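Local coordinates for protein Apc35852 (Geobacillus stearothermophilus, PDB 1U9C) that is of unknown function but belongs to the DJ-1/PfpI family, whose relatives include chaperones and cysteine proteases, at residues L115-E120 with L135-K141. Sequence-based numbering, arbitrary orientation.
Sequences LQQFAE and LVNATYK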
ATOM      1  N   LEU A 115      -1.208   6.072 -10.040  1.00 19.63           N
ATOM      2  CA  LEU A 115      -1.460   6.893  -8.865  1.00 21.43           C
ATOM      3  C   LEU A 115      -1.744   8.327  -9.330  1.00 20.61           C
ATOM      4  O   LEU A 115      -2.607   8.979  -8.750  1.00 20.40           O
ATOM      5  CB  LEU A 115      -0.275   6.865  -7.920  1.00 20.55           C
ATOM      6  CG  LEU A 115      -0.137   5.564  -7.142  1.00 21.34           C
ATOM      7  CD1 LEU A 115       1.208   5.451  -6.539  1.00 22.03           C
ATOM      8  CD2 LEU A 115      -1.222   5.438  -6.075  1.00 22.42           C
ATOM      9  N   GLN A 116      -1.041   8.800 -10.342  1.00 21.04           N
ATOM     10  CA  GLN A 116      -1.333  10.149 -10.866  1.00 21.56           C
ATOM     11  C   GLN A 116      -2.767  10.277 -11.308  1.00 21.45           C
ATOM     12  O   GLN A 116      -3.458  11.292 -10.993  1.00 21.15           O
ATOM     13  CB  GLN A 116      -0.406  10.448 -12.031  1.00 21.27           C
ATOM     14  CG  GLN A 116      -0.690  11.796 -12.766  1.00 23.83           C
ATOM     15  CD  GLN A 116       0.386  12.188 -13.713  1.00 26.25           C
ATOM     16  OE1 GLN A 116       0.184  12.255 -14.934  1.00 35.21           O
ATOM     17  NE2 GLN A 116       1.536  12.509 -13.170  1.00 24.63           N
ATOM     18  N   GLN A 117      -3.267   9.293 -12.041  1.00 20.59           N
ATOM     19  CA  GLN A 117      -4.642   9.382 -12.498  1.00 21.72           C
ATOM     20  C   GLN A 117      -5.642   9.306 -11.365  1.00 21.43           C
ATOM     21  O   GLN A 117      -6.665  10.037 -11.342  1.00 21.19           O
ATOM     22  CB  GLN A 117      -4.926   8.309 -13.530  1.00 22.36           C
ATOM     23  CG  GLN A 117      -4.152   8.505 -14.755  1.00 26.07           C
ATOM     24  CD  GLN A 117      -4.569   9.766 -15.522  1.00 29.14           C
ATOM     25  OE1 GLN A 117      -5.744   9.917 -15.804  1.00 31.68           O
ATOM     26  NE2 GLN A 117      -3.646  10.640 -15.780  1.00 32.54           N
ATOM     27  N   PHE A 118      -5.430   8.391 -10.414  1.00 20.16           N
ATOM     28  CA  PHE A 118      -6.292   8.365  -9.240  1.00 20.91           C
ATOM     29  C   PHE A 118      -6.340   9.714  -8.542  1.00 21.29           C
ATOM     30  O   PHE A 118      -7.415  10.177  -8.142  1.00 20.36           O
ATOM     31  CB  PHE A 118      -5.884   7.261  -8.236  1.00 20.38           C
ATOM     32  CG  PHE A 118      -6.479   5.890  -8.555  1.00 20.93           C
ATOM     33  CD1 PHE A 118      -5.956   5.143  -9.586  1.00 21.47           C
ATOM     34  CD2 PHE A 118      -7.449   5.351  -7.805  1.00 21.89           C
ATOM     35  CE1 PHE A 118      -6.442   3.852  -9.838  1.00 22.36           C
ATOM     36  CE2 PHE A 118      -7.968   4.068  -8.084  1.00 20.79           C
ATOM     37  CZ  PHE A 118      -7.419   3.340  -9.089  1.00 20.37           C
ATOM     38  N   ALA A 119      -5.186  10.345  -8.374  1.00 22.07           N
ATOM     39  CA  ALA A 119      -5.076  11.650  -7.700  1.00 21.80           C
ATOM     40  C   ALA A 119      -5.808  12.730  -8.526  1.00 21.51           C
ATOM     41  O   ALA A 119      -6.699  13.460  -8.025  1.00 24.00           O
ATOM     42  CB  ALA A 119      -3.627  12.002  -7.455  1.00 21.52           C
ATOM     43  N   GLU A 120      -5.507  12.744  -9.812  1.00 21.44           N
ATOM     44  CA  GLU A 120      -6.140  13.712 -10.719  1.00 20.82           C
ATOM     45  C   GLU A 120      -7.633  13.591 -10.698  1.00 20.75           C
ATOM     46  O   GLU A 120      -8.339  14.585 -10.939  1.00 20.66           O
ATOM     47  CB  GLU A 120      -5.728  13.430 -12.170  1.00 21.49           C
ATOM     48  CG  GLU A 120      -4.299  13.773 -12.513  1.00 23.56           C
ATOM     49  CD  GLU A 120      -4.111  15.227 -12.760  0.50 20.00           C
ATOM     50  OE1 GLU A 120      -3.090  15.740 -12.204  0.50 27.15           O
ATOM     51  OE2 GLU A 120      -4.944  15.811 -13.540  0.50 21.78           O
ATOM     52  N   LEU A 135       4.113   6.152  -3.418  1.00 24.17           N
ATOM     53  CA  LEU A 135       3.804   7.590  -3.539  1.00 25.27           C
ATOM     54  C   LEU A 135       5.037   8.487  -3.642  1.00 25.38           C
ATOM     55  O   LEU A 135       4.901   9.692  -3.941  1.00 26.72           O
ATOM     56  CB  LEU A 135       3.013   8.035  -2.326  1.00 25.99           C
ATOM     57  CG  LEU A 135       1.583   7.535  -2.277  1.00 28.76           C
ATOM     58  CD1 LEU A 135       1.035   7.570  -0.850  1.00 29.35           C
ATOM     59  CD2 LEU A 135       0.731   8.430  -3.231  1.00 32.44           C
ATOM     60  N   VAL A 136       6.235   7.963  -3.374  1.00 24.97           N
ATOM     61  CA  VAL A 136       7.386   8.856  -3.144  1.00 26.70           C
ATOM     62  C   VAL A 136       7.703   9.720  -4.372  1.00 27.52           C
ATOM     63  O   VAL A 136       8.065  10.904  -4.221  1.00 26.59           O
ATOM     64  CB  VAL A 136       8.611   8.036  -2.634  1.00 27.82           C
ATOM     65  CG1 VAL A 136       9.919   8.754  -2.849  1.00 30.62           C
ATOM     66  CG2 VAL A 136       8.369   7.723  -1.151  1.00 29.35           C
ATOM     67  N   ASN A 137       7.573   9.149  -5.570  1.00 26.58           N
ATOM     68  CA  ASN A 137       7.867   9.821  -6.837  1.00 26.66           C
ATOM     69  C   ASN A 137       6.631   9.931  -7.753  1.00 26.49           C
ATOM     70  O   ASN A 137       6.779  10.140  -8.963  1.00 28.25           O
ATOM     71  CB  ASN A 137       8.979   9.079  -7.557  1.00 26.70           C
ATOM     72  CG  ASN A 137      10.233   8.951  -6.707  1.00 28.59           C
ATOM     73  OD1 ASN A 137      10.716   9.942  -6.158  1.00 30.12           O
ATOM     74  ND2 ASN A 137      10.833   7.758  -6.671  1.00 25.53           N
ATOM     75  N   ALA A 138       5.441   9.884  -7.151  1.00 26.33           N
ATOM     76  CA  ALA A 138       4.161  10.036  -7.858  1.00 26.84           C
ATOM     77  C   ALA A 138       3.677  11.493  -7.744  1.00 27.34           C
ATOM     78  O   ALA A 138       3.903  12.150  -6.724  1.00 27.44           O
ATOM     79  CB  ALA A 138       3.106   9.126  -7.299  1.00 26.91           C
ATOM     80  N   THR A 139       3.099  11.999  -8.827  1.00 27.19           N
ATOM     81  CA  THR A 139       2.778  13.434  -8.930  1.00 27.54           C
ATOM     82  C   THR A 139       1.498  13.618  -9.674  1.00 27.72           C
ATOM     83  O   THR A 139       1.031  12.749 -10.394  1.00 27.19           O
ATOM     84  CB  THR A 139       3.860  14.241  -9.699  1.00 27.60           C
ATOM     85  OG1 THR A 139       3.911  13.806 -11.065  1.00 28.54           O
ATOM     86  CG2 THR A 139       5.312  14.047  -9.175  1.00 28.13           C
ATOM     87  N   TYR A 140       0.911  14.804  -9.499  1.00 27.28           N
ATOM     88  CA  TYR A 140      -0.161  15.277 -10.373  1.00 28.35           C
ATOM     89  C   TYR A 140       0.458  15.557 -11.739  1.00 28.01           C
ATOM     90  O   TYR A 140       1.681  15.588 -11.882  1.00 27.30           O
ATOM     91  CB  TYR A 140      -0.794  16.566  -9.817  1.00 27.51           C
ATOM     92  CG  TYR A 140      -1.637  16.320  -8.605  1.00 26.71           C
ATOM     93  CD1 TYR A 140      -2.946  15.942  -8.752  1.00 27.36           C
ATOM     94  CD2 TYR A 140      -1.122  16.458  -7.313  1.00 24.56           C
ATOM     95  CE1 TYR A 140      -3.744  15.671  -7.641  1.00 27.46           C
ATOM     96  CE2 TYR A 140      -1.900  16.198  -6.204  1.00 27.07           C
ATOM     97  CZ  TYR A 140      -3.198  15.799  -6.370  1.00 27.02           C
ATOM     98  OH  TYR A 140      -3.968  15.572  -5.279  1.00 28.57           O
ATOM     99  N   LYS A 141      -0.380  15.748 -12.753  1.00 29.43           N
ATOM    100  CA  LYS A 141       0.104  16.035 -14.120  1.00 30.11           C
ATOM    101  C   LYS A 141       1.079  17.201 -14.164  1.00 30.20           C
ATOM    102  O   LYS A 141       2.046  17.191 -14.945  1.00 30.44           O
ATOM    103  CB  LYS A 141      -1.066  16.371 -15.048  1.00 31.24           C
ATOM    104  CG  LYS A 141      -1.559  15.215 -15.924  1.00 34.89           C
ATOM    105  CD  LYS A 141      -1.047  15.352 -17.383  1.00 37.28           C
ATOM    106  CE  LYS A 141       0.307  14.662 -17.557  1.00 38.73           C
ATOM    107  NZ  LYS A 141       0.590  14.232 -18.965  1.00 40.37           N
TER
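Q116, Y140 and K141 lose the most surface, 81, 66 and 58 Å², where the last turns of helix 109-120 meet the loop following strand 124-127. The backbones come closest at Q116 and Y140, with CA atoms 5.3 Å apart. With chi1 and chi2 both t, the Q116 side chain is extended and crosses to the loop, where its NE2 donates a hydrogen bond to T139 O (2.8 Å, N-H...O angle 150°). Y140 O lies 3.3 Å from the same NE2, but at too poor an angle to be bonded; it accepts instead from T139 OG1 at 3.0 Å. One turn on from Q116, E120 OE1 accepts a hydrogen bond from the backbone N of K141 (2.8 Å, nearly linear at 175°). The same carboxylate oxygen lies 3.4 Å from Y140 CB, near the plane of the ring at its edge. Y140 CE1 packs against A119 CB at 3.7 Å, while K141 CE passes Q116 OE1 at 3.6 Å.

Deeper in, the contact turns apolar. L115 CB meets A138 CB at 4.1 Å, and L115 CD1 reaches L135 CD2 at 4.5 Å; L135 and A138 are the ends of a type I beta turn. L115 also rests on I93 and I125: the helix packs on the central, mostly parallel sheet of this DJ-1/PfpI fold, and the loop on the helix.

Both hydrogen bonds join a helix side chain to a loop main-chain group, so they read the backbone path at T139 and K141 without requiring a particular side chain to supply the bonded atom there.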